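Local coordinates for protein possible TctC subunit of the Tripartite Tricarboxylate Transport(TTT) Family (Rhodopseudomonas palustris, PDB 6HKE) that binds malate and probably serves as the periplasmic substrate-binding subunit of a tripartite tricarboxylate transporter, handing C4-dicarboxylates on for uptake, at residues 13-26 / 45-59. The protein carries 2 engineered substitutions. Numbering follows the deposited sequence.
Sequences FPVRTVTVVVPFAK and LGQPIEIENMLGAGG. With MLT (D-malate), chain D; LMR ((2S)-2-hydroxybutanedioic acid), chain E.
Val-18 to Val-22 pair in parallel with Ile-49 to Asn-53, the two strands of a beta-alpha-beta crossover whose helix is 29-45, in a type II periplasmic binding protein. Backbone bonds alternate evenly from Val-18 N to Pro-48 O through to Met-54 N to Val-22 O. On the helix side, Val-20 CG2 meets Ile-49 CG2 at 3.5 Å and CG1 packs on Ile-51 CD1.

At the end of its strand, Asn-53 turns its amide to Phe-24 O, 2.8 Å from ND2, with the acceptor close to the amide plane; ND2 also bonds Asp-31. D- and S-malate occupy the same place beside Phe-24. From CB outward, CB lies 3.2 Å from O5 of D-malate, and CG is 3.4 Å from C3 of the S form. CD1 meets that C3 too, CD2 faces O3 of D-malate at 3.5 Å, and CE2 approaches its C2. With CG beside the backbone N (chi1 -61°), D-malate C2 sits over the ring centre, S-malate C3 is offset toward the rim, and Pro-23 CB covers the opposite face. CE1 and CZ reach Gly-59 CA, CZ at 3.6 Å, where a side chain would collide with the ring; CZ also meets O1A of the S form. Putting an alanine in place of Phe-24 would probably open a gap beside Gly-59 CA and take away the ring face malate lies against.

Back on the strands' other face, Thr-19 OG1 donates to Glu-50 OE2 at 2.7 Å, reaching its anti side from 31° out of the carboxylate plane.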
loop_
_atom_site.group_PDB
_atom_site.type_symbol
_atom_site.label_atom_id
_atom_site.label_comp_id
_atom_site.label_asym_id
_atom_site.label_seq_id
_atom_site.Cartn_x
_atom_site.Cartn_y
_atom_site.Cartn_z
ATOM N N PHE A 13 27.863 8.274 7.312
ATOM C CA PHE A 13 26.547 7.570 7.329
ATOM C C PHE A 13 26.494 6.523 6.225
ATOM O O PHE A 13 26.855 6.804 5.102
ATOM C CB PHE A 13 25.370 8.524 7.089
ATOM C CG PHE A 13 24.051 7.822 6.883
ATOM C CD1 PHE A 13 23.293 7.408 7.964
ATOM C CD2 PHE A 13 23.601 7.500 5.612
ATOM C CE1 PHE A 13 22.090 6.734 7.778
ATOM C CE2 PHE A 13 22.399 6.834 5.424
ATOM C CZ PHE A 13 21.645 6.442 6.509
ATOM N N PRO A 14 25.968 5.309 6.463
ATOM C CA PRO A 14 25.669 4.815 7.810
ATOM C C PRO A 14 26.922 4.362 8.571
ATOM O O PRO A 14 27.903 4.104 7.930
ATOM C CB PRO A 14 24.731 3.630 7.543
ATOM C CG PRO A 14 25.110 3.153 6.159
ATOM C CD PRO A 14 25.543 4.386 5.400
ATOM N N VAL A 15 26.830 4.291 9.904
ATOM C CA VAL A 15 27.865 3.778 10.859
ATOM C C VAL A 15 27.496 2.366 11.338
ATOM O O VAL A 15 28.306 1.732 12.038
ATOM C CB VAL A 15 28.011 4.745 12.047
ATOM C CG1 VAL A 15 28.854 4.159 13.170
ATOM C CG2 VAL A 15 28.570 6.090 11.595
ATOM N N ARG A 16 26.312 1.875 10.988
ATOM C CA ARG A 16 25.826 0.561 11.483
ATOM C C ARG A 16 24.601 0.150 10.675
ATOM O O ARG A 16 24.188 0.929 9.800
ATOM C CB ARG A 16 25.468 0.646 12.973
ATOM C CG ARG A 16 24.310 1.585 13.279
ATOM C CD ARG A 16 24.218 1.960 14.734
ATOM N NE ARG A 16 22.912 2.563 14.936
ATOM C CZ ARG A 16 22.649 3.866 15.010
ATOM N NH1 ARG A 16 23.622 4.757 14.920
ATOM N NH2 ARG A 16 21.395 4.271 15.167
ATOM N N THR A 17 24.022 -0.998 11.017
ATOM C CA THR A 17 22.829 -1.562 10.347
ATOM C C THR A 17 21.723 -0.509 10.338
ATOM O O THR A 17 21.478 0.105 11.388
ATOM C CB THR A 17 22.403 -2.866 11.020
ATOM O OG1 THR A 17 23.505 -3.754 10.867
ATOM C CG2 THR A 17 21.158 -3.470 10.415
ATOM N N VAL A 18 21.127 -0.256 9.173
ATOM C CA VAL A 18 19.948 0.644 9.054
ATOM C C VAL A 18 18.697 -0.201 9.305
ATOM O O VAL A 18 18.608 -1.301 8.732
ATOM C CB VAL A 18 19.905 1.349 7.692
ATOM C CG1 VAL A 18 18.637 2.177 7.538
ATOM C CG2 VAL A 18 21.149 2.193 7.463
ATOM N N THR A 19 17.797 0.277 10.166
ATOM C CA THR A 19 16.469 -0.332 10.409
ATOM C C THR A 19 15.440 0.362 9.505
ATOM O O THR A 19 15.324 1.603 9.539
ATOM C CB THR A 19 16.123 -0.308 11.899
ATOM O OG1 THR A 19 17.079 -1.154 12.543
ATOM C CG2 THR A 19 14.722 -0.802 12.190
ATOM N N VAL A 20 14.769 -0.427 8.669
ATOM C CA VAL A 20 13.611 0.008 7.849
ATOM C C VAL A 20 12.419 -0.726 8.441
ATOM O O VAL A 20 12.391 -1.973 8.419
ATOM C CB VAL A 20 13.793 -0.286 6.351
ATOM C CG1 VAL A 20 12.512 -0.000 5.577
ATOM C CG2 VAL A 20 14.978 0.484 5.770
ATOM N N VAL A 21 11.527 0.053 9.022
ATOM C CA VAL A 21 10.325 -0.434 9.724
ATOM C C VAL A 21 9.200 -0.503 8.697
ATOM O O VAL A 21 9.022 0.475 7.954
ATOM C CB VAL A 21 10.003 0.489 10.909
ATOM C CG1 VAL A 21 8.775 -0.000 11.651
ATOM C CG2 VAL A 21 11.182 0.572 11.858
ATOM N N VAL A 22 8.493 -1.632 8.689
ATOM C CA VAL A 22 7.288 -1.921 7.869
ATOM C C VAL A 22 6.105 -2.086 8.822
ATOM O O VAL A 22 6.196 -2.855 9.784
ATOM C CB VAL A 22 7.513 -3.171 6.992
ATOM C CG1 VAL A 22 6.218 -3.677 6.398
ATOM C CG2 VAL A 22 8.535 -2.909 5.880
ATOM N N PRO A 23 4.990 -1.337 8.618
ATOM C CA PRO A 23 3.844 -1.365 9.536
ATOM C C PRO A 23 3.003 -2.654 9.511
ATOM O O PRO A 23 2.110 -2.802 10.350
ATOM C CB PRO A 23 2.917 -0.233 9.063
ATOM C CG PRO A 23 3.726 0.573 8.077
ATOM C CD PRO A 23 4.816 -0.339 7.553
ATOM N N PHE A 24 3.263 -3.531 8.534
ATOM C CA PHE A 24 2.376 -4.674 8.214
ATOM C C PHE A 24 3.123 -6.003 8.269
ATOM O O PHE A 24 4.356 -6.058 8.201
ATOM C CB PHE A 24 1.727 -4.418 6.859
ATOM C CG PHE A 24 0.884 -3.175 6.883
ATOM C CD1 PHE A 24 -0.325 -3.165 7.551
ATOM C CD2 PHE A 24 1.327 -2.001 6.297
ATOM C CE1 PHE A 24 -1.092 -2.010 7.608
ATOM C CE2 PHE A 24 0.554 -0.852 6.349
ATOM C CZ PHE A 24 -0.652 -0.859 7.006
ATOM N N ALA A 25 2.340 -7.061 8.377
ATOM C CA ALA A 25 2.803 -8.456 8.549
ATOM C C ALA A 25 3.677 -8.856 7.360
ATOM O O ALA A 25 3.424 -8.377 6.209
ATOM C CB ALA A 25 1.619 -9.372 8.707
ATOM N N LYS A 26 4.692 -9.664 7.658
ATOM C CA LYS A 26 5.615 -10.288 6.675
ATOM C C LYS A 26 4.784 -10.968 5.572
ATOM O O LYS A 26 3.669 -11.462 5.856
ATOM C CB LYS A 26 6.566 -11.236 7.417
ATOM C CG LYS A 26 7.754 -11.705 6.595
ATOM C CD LYS A 26 8.690 -12.674 7.310
ATOM C CE LYS A 26 9.948 -12.979 6.506
ATOM N NZ LYS A 26 10.798 -14.009 7.159
ATOM N N LEU A 45 24.941 1.870 0.368
ATOM C CA LEU A 45 25.138 2.404 1.737
ATOM C C LEU A 45 26.418 1.842 2.372
ATOM O O LEU A 45 26.978 2.554 3.203
ATOM C CB LEU A 45 23.898 2.086 2.582
ATOM C CG LEU A 45 22.599 2.687 2.063
ATOM C CD1 LEU A 45 21.470 2.345 3.001
ATOM C CD2 LEU A 45 22.717 4.200 1.882
ATOM N N GLY A 46 26.823 0.609 2.055
ATOM C CA GLY A 46 28.013 -0.041 2.644
ATOM C C GLY A 46 27.707 -0.673 3.995
ATOM O O GLY A 46 28.638 -1.183 4.645
ATOM N N GLN A 47 26.439 -0.685 4.394
ATOM C CA GLN A 47 25.973 -1.337 5.642
ATOM C C GLN A 47 24.727 -2.156 5.318
ATOM O O GLN A 47 23.947 -1.806 4.441
ATOM C CB GLN A 47 25.710 -0.292 6.738
ATOM C CG GLN A 47 26.975 0.331 7.322
ATOM C CD GLN A 47 27.772 -0.582 8.228
ATOM O OE1 GLN A 47 27.272 -1.568 8.766
ATOM N NE2 GLN A 47 29.037 -0.250 8.413
ATOM N N PRO A 48 24.476 -3.269 6.031
ATOM C CA PRO A 48 23.261 -4.037 5.801
ATOM C C PRO A 48 22.013 -3.260 6.261
ATOM O O PRO A 48 22.113 -2.319 7.061
ATOM C CB PRO A 48 23.519 -5.320 6.589
ATOM C CG PRO A 48 24.411 -4.887 7.707
ATOM C CD PRO A 48 25.297 -3.811 7.120
ATOM N N ILE A 49 20.861 -3.632 5.710
ATOM C CA ILE A 49 19.559 -3.030 6.089
ATOM C C ILE A 49 18.717 -4.123 6.732
ATOM O O ILE A 49 18.612 -5.212 6.159
ATOM C CB ILE A 49 18.873 -2.354 4.894
ATOM C CG1 ILE A 49 19.693 -1.153 4.418
ATOM C CG2 ILE A 49 17.467 -1.952 5.276
ATOM C CD1 ILE A 49 19.284 -0.599 3.081
ATOM N N GLU A 50 18.214 -3.839 7.926
ATOM C CA GLU A 50 17.374 -4.752 8.737
ATOM C C GLU A 50 15.918 -4.326 8.528
ATOM O O GLU A 50 15.645 -3.129 8.632
ATOM C CB GLU A 50 17.845 -4.628 10.187
ATOM C CG GLU A 50 17.111 -5.475 11.199
ATOM C CD GLU A 50 17.345 -4.957 12.610
ATOM O OE1 GLU A 50 17.998 -5.672 13.407
ATOM O OE2 GLU A 50 16.892 -3.825 12.903
ATOM N N ILE A 51 15.027 -5.261 8.213
ATOM C CA ILE A 51 13.568 -4.981 8.082
ATOM C C ILE A 51 12.910 -5.372 9.403
ATOM O O ILE A 51 13.106 -6.495 9.818
ATOM C CB ILE A 51 12.949 -5.726 6.890
ATOM C CG1 ILE A 51 13.493 -5.205 5.557
ATOM C CG2 ILE A 51 11.427 -5.650 6.954
ATOM C CD1 ILE A 51 12.786 -3.957 5.024
ATOM N N GLU A 52 12.207 -4.444 10.048
ATOM C CA GLU A 52 11.446 -4.686 11.298
ATOM C C GLU A 52 9.960 -4.514 10.956
ATOM O O GLU A 52 9.576 -3.414 10.439
ATOM C CB GLU A 52 11.930 -3.727 12.386
ATOM C CG GLU A 52 11.569 -4.173 13.787
ATOM C CD GLU A 52 11.708 -3.093 14.844
ATOM O OE1 GLU A 52 10.932 -3.121 15.819
ATOM O OE2 GLU A 52 12.590 -2.223 14.692
ATOM N N ASN A 53 9.176 -5.577 11.134
ATOM C CA ASN A 53 7.711 -5.568 10.909
ATOM C C ASN A 53 7.104 -5.210 12.257
ATOM O O ASN A 53 7.380 -5.917 13.225
ATOM C CB ASN A 53 7.190 -6.886 10.346
ATOM C CG ASN A 53 7.771 -7.218 8.988
ATOM O OD1 ASN A 53 8.837 -7.824 8.885
ATOM N ND2 ASN A 53 7.073 -6.829 7.938
ATOM N N MET A 54 6.428 -4.069 12.324
ATOM C CA MET A 54 5.938 -3.491 13.593
ATOM C C MET A 54 4.441 -3.246 13.440
ATOM O O MET A 54 4.054 -2.257 12.777
ATOM C CB MET A 54 6.673 -2.196 13.945
ATOM C CG MET A 54 6.355 -1.699 15.352
ATOM S SD MET A 54 7.196 -0.143 15.715
ATOM C CE MET A 54 8.897 -0.715 15.662
ATOM N N LEU A 55 3.644 -4.128 14.041
ATOM C CA LEU A 55 2.178 -4.160 13.855
ATOM C C LEU A 55 1.539 -3.333 14.954
ATOM O O LEU A 55 2.107 -3.282 16.060
ATOM C CB LEU A 55 1.689 -5.601 13.930
ATOM C CG LEU A 55 2.552 -6.591 13.167
ATOM C CD1 LEU A 55 1.981 -7.993 13.273
ATOM C CD2 LEU A 55 2.714 -6.139 11.723
ATOM N N GLY A 56 0.370 -2.780 14.658
ATOM C CA GLY A 56 -0.495 -2.154 15.668
ATOM C C GLY A 56 -1.105 -0.871 15.157
ATOM O O GLY A 56 -0.520 -0.258 14.239
ATOM N N ALA A 57 -2.250 -0.510 15.738
ATOM C CA ALA A 57 -2.887 0.812 15.621
ATOM C C ALA A 57 -3.267 0.989 14.155
ATOM O O ALA A 57 -2.958 2.040 13.571
ATOM C CB ALA A 57 -1.948 1.884 16.134
ATOM N N GLY A 58 -3.852 -0.076 13.591
ATOM C CA GLY A 58 -4.250 -0.201 12.179
ATOM C C GLY A 58 -3.193 0.301 11.211
ATOM O O GLY A 58 -3.555 0.969 10.233
ATOM N N GLY A 59 -1.934 -0.034 11.447
ATOM C CA GLY A 59 -0.856 0.217 10.478
ATOM C C GLY A 59 -0.142 1.530 10.739
ATOM O O GLY A 59 0.741 1.869 9.930
HETATM C C1 MLT D . -2.274 -2.118 3.423
HETATM O O1 MLT D . -2.224 -0.868 3.454
HETATM O O2 MLT D . -3.355 -2.703 3.185
HETATM C C2 MLT D . -1.015 -2.899 3.720
HETATM O O3 MLT D . 0.170 -2.518 2.991
HETATM C C3 MLT D . -1.162 -4.351 3.373
HETATM C C4 MLT D . 0.159 -4.944 3.787
HETATM O O4 MLT D . 1.234 -4.441 3.359
HETATM O O5 MLT D . 0.097 -5.902 4.585
HETATM C C1 LMR E . -2.515 -2.269 3.267
HETATM O O1A LMR E . -2.156 -1.250 3.879
HETATM O O1B LMR E . -3.686 -2.475 2.850
HETATM C C2 LMR E . -1.445 -3.336 2.987
HETATM O O2 LMR E . -0.252 -2.834 2.395
HETATM C C3 LMR E . -1.029 -4.100 4.247
HETATM C C4 LMR E . 0.214 -4.898 3.890
HETATM O O4A LMR E . 0.126 -6.140 3.899
HETATM O O4B LMR E . 1.253 -4.276 3.561
HETATM O O HOH W 1 -0.279 -3.133 11.537
#